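PDB 7BXD: GDSL-like protein from Collinsella aerofaciens ATCC 25986, which probably hydrolyses ester bonds of acylated substrates, as a GDSL-like acylhydrolase of the SGNH hydrolase superfamily. Local coordinates for residues Ala60-Ala65 with Ala235-Val240; Asp51-Ser56 with Val67-Ile72. All coordinates share one frame; numbering follows the deposited sequence.

Contact 1 (Ala60-Ala65 with Ala235-Val240)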
loop_
_atom_site.group_PDB
_atom_site.type_symbol
_atom_site.label_atom_id
_atom_site.label_comp_id
_atom_site.label_asym_id
_atom_site.label_seq_id
_atom_site.Cartn_x
_atom_site.Cartn_y
_atom_site.Cartn_z
ATOM N N ALA A 60 3.538 18.530 4.125
ATOM C CA ALA A 60 4.346 19.700 3.801
ATOM C C ALA A 60 4.801 19.666 2.357
ATOM O O ALA A 60 4.879 20.712 1.706
ATOM C CB ALA A 60 5.546 19.787 4.739
ATOM N N LEU A 61 5.083 18.472 1.825
ATOM C CA LEU A 61 5.529 18.368 0.438
ATOM C C LEU A 61 4.438 18.778 -0.532
ATOM O O LEU A 61 4.732 19.161 -1.674
ATOM C CB LEU A 61 6.014 16.946 0.125
ATOM C CG LEU A 61 7.305 16.514 0.816
ATOM C CD1 LEU A 61 7.534 15.015 0.646
ATOM C CD2 LEU A 61 8.509 17.332 0.319
ATOM N N LEU A 62 3.182 18.659 -0.117
ATOM C CA LEU A 62 2.036 19.021 -0.931
ATOM C C LEU A 62 1.503 20.409 -0.589
ATOM O O LEU A 62 0.417 20.766 -1.040
ATOM C CB LEU A 62 0.938 17.961 -0.790
ATOM C CG LEU A 62 1.304 16.574 -1.329
ATOM C CD1 LEU A 62 0.177 15.624 -1.001
ATOM C CD2 LEU A 62 1.602 16.615 -2.823
ATOM N N GLY A 63 2.253 21.214 0.163
ATOM C CA GLY A 63 1.833 22.582 0.415
ATOM C C GLY A 63 0.840 22.753 1.540
ATOM O O GLY A 63 0.191 23.806 1.635
ATOM N N GLY A 64 0.712 21.768 2.413
ATOM C CA GLY A 64 -0.105 21.928 3.591
ATOM C C GLY A 64 -1.292 20.991 3.713
ATOM O O GLY A 64 -2.164 21.217 4.552
ATOM N N ALA A 65 -1.337 19.921 2.916
ATOM C CA ALA A 65 -2.381 18.913 3.080
ATOM C C ALA A 65 -2.334 18.317 4.487
ATOM O O ALA A 65 -1.273 18.214 5.116
ATOM C CB ALA A 65 -2.175 17.789 2.068
ATOM N N ALA A 235 5.347 13.286 -5.722
ATOM C CA ALA A 235 5.406 13.504 -7.167
ATOM C C ALA A 235 4.319 12.700 -7.857
ATOM O O ALA A 235 3.671 13.195 -8.796
ATOM C CB ALA A 235 6.791 13.121 -7.694
ATOM N N GLY A 236 4.110 11.456 -7.408
ATOM C CA GLY A 236 3.096 10.624 -8.017
ATOM C C GLY A 236 1.699 11.171 -7.842
ATOM O O GLY A 236 0.884 11.114 -8.763
ATOM N N LEU A 237 1.380 11.661 -6.644
ATOM C CA LEU A 237 0.041 12.195 -6.387
ATOM C C LEU A 237 -0.210 13.462 -7.198
ATOM O O LEU A 237 -1.294 13.644 -7.763
ATOM C CB LEU A 237 -0.155 12.482 -4.895
ATOM C CG LEU A 237 -0.466 11.292 -3.988
ATOM C CD1 LEU A 237 -0.370 11.686 -2.521
ATOM C CD2 LEU A 237 -1.855 10.730 -4.333
ATOM N N THR A 238 0.784 14.348 -7.251
ATOM C CA THR A 238 0.672 15.560 -8.052
ATOM C C THR A 238 0.469 15.228 -9.524
ATOM O O THR A 238 -0.199 15.977 -10.249
ATOM C CB THR A 238 1.925 16.438 -7.800
ATOM O OG1 THR A 238 1.949 16.850 -6.408
ATOM C CG2 THR A 238 1.944 17.682 -8.662
ATOM N N ALA A 239 1.044 14.123 -9.995
ATOM C CA ALA A 239 0.938 13.730 -11.401
ATOM C C ALA A 239 -0.458 13.244 -11.775
ATOM O O ALA A 239 -0.825 13.343 -12.950
ATOM C CB ALA A 239 1.989 12.665 -11.747
ATOM N N VAL A 240 -1.252 12.759 -10.820
ATOM C CA VAL A 240 -2.568 12.184 -11.105
ATOM C C VAL A 240 -3.717 12.947 -10.458
ATOM O O VAL A 240 -4.872 12.645 -10.756
ATOM C CB VAL A 240 -2.665 10.666 -10.820
ATOM C CG1 VAL A 240 -1.619 9.895 -11.638
ATOM C CG2 VAL A 240 -2.549 10.387 -9.329
#

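Contact 2 (Asp51-Ser56 with Val67-Ile72)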
loop_
_atom_site.group_PDB
_atom_site.type_symbol
_atom_site.label_atom_id
_atom_site.label_comp_id
_atom_site.label_asym_id
_atom_site.label_seq_id
_atom_site.Cartn_x
_atom_site.Cartn_y
_atom_site.Cartn_z
ATOM N N ASP A 51 5.273 8.551 13.268
ATOM C CA ASP A 51 6.117 9.743 13.219
ATOM C C ASP A 51 7.311 9.624 12.286
ATOM O O ASP A 51 7.882 10.668 11.928
ATOM C CB ASP A 51 6.595 10.142 14.617
ATOM C CG ASP A 51 5.475 10.703 15.474
ATOM O OD1 ASP A 51 4.357 10.948 14.935
ATOM O OD2 ASP A 51 5.717 10.880 16.678
ATOM N N ILE A 52 7.680 8.398 11.865
ATOM C CA ILE A 52 8.721 8.235 10.851
ATOM C C ILE A 52 8.158 7.885 9.484
ATOM O O ILE A 52 8.921 7.862 8.501
ATOM C CB ILE A 52 9.827 7.224 11.239
ATOM C CG1 ILE A 52 9.323 5.771 11.189
ATOM C CG2 ILE A 52 10.421 7.567 12.609
ATOM C CD1 ILE A 52 10.455 4.752 11.151
ATOM N N SER A 53 6.864 7.582 9.383
ATOM C CA SER A 53 6.304 7.125 8.118
ATOM C C SER A 53 6.384 8.233 7.067
ATOM O O SER A 53 6.486 9.428 7.377
ATOM C CB SER A 53 4.834 6.768 8.319
ATOM O OG SER A 53 4.252 6.419 7.064
ATOM N N TRP A 54 6.311 7.822 5.795
ATOM C CA TRP A 54 6.157 8.792 4.716
ATOM C C TRP A 54 4.970 9.709 4.954
ATOM O O TRP A 54 4.973 10.862 4.485
ATOM C CB TRP A 54 6.042 8.072 3.370
ATOM C CG TRP A 54 4.920 7.087 3.262
ATOM C CD1 TRP A 54 4.985 5.740 3.552
ATOM C CD2 TRP A 54 3.574 7.332 2.811
ATOM N NE1 TRP A 54 3.770 5.144 3.296
ATOM C CE2 TRP A 54 2.886 6.093 2.842
ATOM C CE3 TRP A 54 2.887 8.475 2.357
ATOM C CZ2 TRP A 54 1.564 5.966 2.421
ATOM C CZ3 TRP A 54 1.567 8.341 1.930
ATOM C CH2 TRP A 54 0.921 7.101 1.978
ATOM N N THR A 55 3.926 9.231 5.666
ATOM C CA THR A 55 2.750 10.079 5.888
ATOM C C THR A 55 3.104 11.341 6.661
ATOM O O THR A 55 2.431 12.373 6.514
ATOM C CB THR A 55 1.665 9.319 6.665
ATOM O OG1 THR A 55 2.154 8.868 7.937
ATOM C CG2 THR A 55 1.182 8.100 5.870
ATOM N N SER A 56 4.139 11.279 7.497
ATOM C CA SER A 56 4.512 12.430 8.330
ATOM C C SER A 56 5.208 13.524 7.533
ATOM O O SER A 56 5.298 14.666 8.014
ATOM C CB SER A 56 5.419 11.987 9.486
ATOM O OG SER A 56 6.716 11.633 9.017
ATOM N N VAL A 67 -2.677 14.982 6.522
ATOM C CA VAL A 67 -2.472 13.588 6.148
ATOM C C VAL A 67 -2.793 12.711 7.348
ATOM O O VAL A 67 -2.269 12.942 8.447
ATOM C CB VAL A 67 -1.048 13.348 5.619
ATOM C CG1 VAL A 67 -0.898 11.890 5.178
ATOM C CG2 VAL A 67 -0.754 14.279 4.439
ATOM N N GLU A 68 -3.674 11.730 7.150
ATOM C CA GLU A 68 -4.073 10.800 8.193
ATOM C C GLU A 68 -3.470 9.425 7.918
ATOM O O GLU A 68 -3.524 8.921 6.790
ATOM C CB GLU A 68 -5.600 10.654 8.228
ATOM C CG GLU A 68 -6.343 11.980 8.307
ATOM C CD GLU A 68 -7.834 11.828 8.253
ATOM O OE1 GLU A 68 -8.305 11.005 7.443
ATOM O OE2 GLU A 68 -8.530 12.565 9.003
ATOM N N ASN A 69 -2.936 8.792 8.957
ATOM C CA ASN A 69 -2.271 7.494 8.850
ATOM C C ASN A 69 -3.218 6.399 9.347
ATOM O O ASN A 69 -3.466 6.292 10.551
ATOM C CB ASN A 69 -0.984 7.522 9.669
ATOM C CG ASN A 69 -0.145 6.277 9.463
ATOM O OD1 ASN A 69 -0.645 5.151 9.596
ATOM N ND2 ASN A 69 1.131 6.455 9.149
ATOM N N PHE A 70 -3.701 5.561 8.427
ATOM C CA PHE A 70 -4.457 4.356 8.755
ATOM C C PHE A 70 -3.682 3.131 8.260
ATOM O O PHE A 70 -4.188 2.288 7.512
ATOM C CB PHE A 70 -5.889 4.417 8.197
ATOM C CG PHE A 70 -6.772 5.386 8.935
ATOM C CD1 PHE A 70 -7.502 4.971 10.039
ATOM C CD2 PHE A 70 -6.849 6.729 8.554
ATOM C CE1 PHE A 70 -8.319 5.886 10.726
ATOM C CE2 PHE A 70 -7.674 7.631 9.241
ATOM C CZ PHE A 70 -8.423 7.192 10.311
ATOM N N GLY A 71 -2.424 3.034 8.675
ATOM C CA GLY A 71 -1.625 1.859 8.413
ATOM C C GLY A 71 -1.651 0.922 9.609
ATOM O O GLY A 71 -1.593 1.371 10.761
ATOM N N ILE A 72 -1.697 -0.392 9.337
ATOM C CA ILE A 72 -1.674 -1.446 10.356
ATOM C C ILE A 72 -0.673 -2.519 9.930
ATOM O O ILE A 72 -0.771 -3.082 8.825
ATOM C CB ILE A 72 -3.076 -2.052 10.588
ATOM C CG1 ILE A 72 -3.987 -1.026 11.263
ATOM C CG2 ILE A 72 -3.023 -3.378 11.366
ATOM C CD1 ILE A 72 -3.611 -0.669 12.728
#

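Contact 1 (Ala60-Ala65 with Ala235-Val240)
Where Leu62 meets Leu237 and Thr238, the backbones keep well apart, the nearest CA atoms, those of Leu62 and Thr238, being 8.0 Å from each other. The contact joins the C-terminal end of helix 55-61 to the last turns of helix 223-240, two helices of the SGNH-hydrolase fold, which is built on a five-stranded parallel sheet. Helix 55-61 closes in a Schellman motif: Gly63, at positive phi (83°), is the C-prime residue, Gly63 N bonds to Ala60 O at 3.1 Å, and Gly64 N reaches back to Gly59 O. Leu62, the residue just before Gly63 and the first to leave helical angles, carries its side chain toward the other helix.

There the leucine divides its two methyls between two partners. CD1 faces Leu237 CD1 at 4.3 Å, a loose apolar meeting, and both residues are buried. Leu26, Ile31 and Ala234 also touch Leu62, so its side chain lies in an apolar cluster between strand 30-35 and helix 223-240. The side chains of Leu62 and Thr238 slide by one another, pointing in opposite directions. With OG1 of Thr238 beside its own backbone N (chi1 -64°), the hydroxyl is hydrogen-bonded to Ala234 O, one turn earlier in the helix. The same oxygen packs against the remaining leucine methyl, Leu62 CD2, at 3.6 Å.

Contact 2 (Asp51-Ser56 with Val67-Ile72)
Thr55, Asn69 and Val67 carry this contact, in which the first turn of helix 55-61 rests against edge strand 66-71 of the parallel sheet. The CA atoms of Thr55 and Val67 come within 6.3 Å. Asn69 ND2 donates to Thr55 OG1 at 2.9 Å. The bond is somewhat bent, with an N-H...O angle of 151°, and the oxygen sits 19° out of the amide plane. The two side chains cross at about a right angle, and Thr55 CG2 also lies near the amide nitrogen. With chi1 of 59°, Thr55 holds OG1 between its backbone N and carbonyl carbon and turns CG2 over one face of the Trp54 ring, toward the rim.

Val67 supplies the apolar half. Its CG1, anti to the backbone N, packs 3.9 Å from Thr55 CB and also approaches the carbonyl oxygen of Thr55.

Both ends of the Asn69 amide are engaged. OD1 accepts from Gly71 N at 2.9 Å, forming an Asx turn at the end of the strand, while ND2 gives a further hydrogen bond to Thr39 O in helix 37-40. Ser53 OG accepts from Thr55 N at 3.2 Å in a nearly straight capping bond and is itself bonded to Thr39 O. With OD1 accepting and ND2 donating, the amide is probably held in one orientation: a single asparagine ties the strand end to both the start of helix 55-61 and helix 37-40.

From the N terminus the chain first enters segment 51-56, begins helix 55-61, and reaches segment 60-65 at its far end. It then turns into strand 66-71, where contact 2 closes a short loop spanning the helix and the turn after it. Contact 1 closes a far longer excursion, its partner segment 235-240 lying on C-terminal helix 223-240. The two contacts therefore cross in sequence instead of nesting, and their centres are about 15 Å apart. Helix 55-61 serves both: its start is joined to the edge strand by contact 2 and its finish to the C-terminal helix by contact 1.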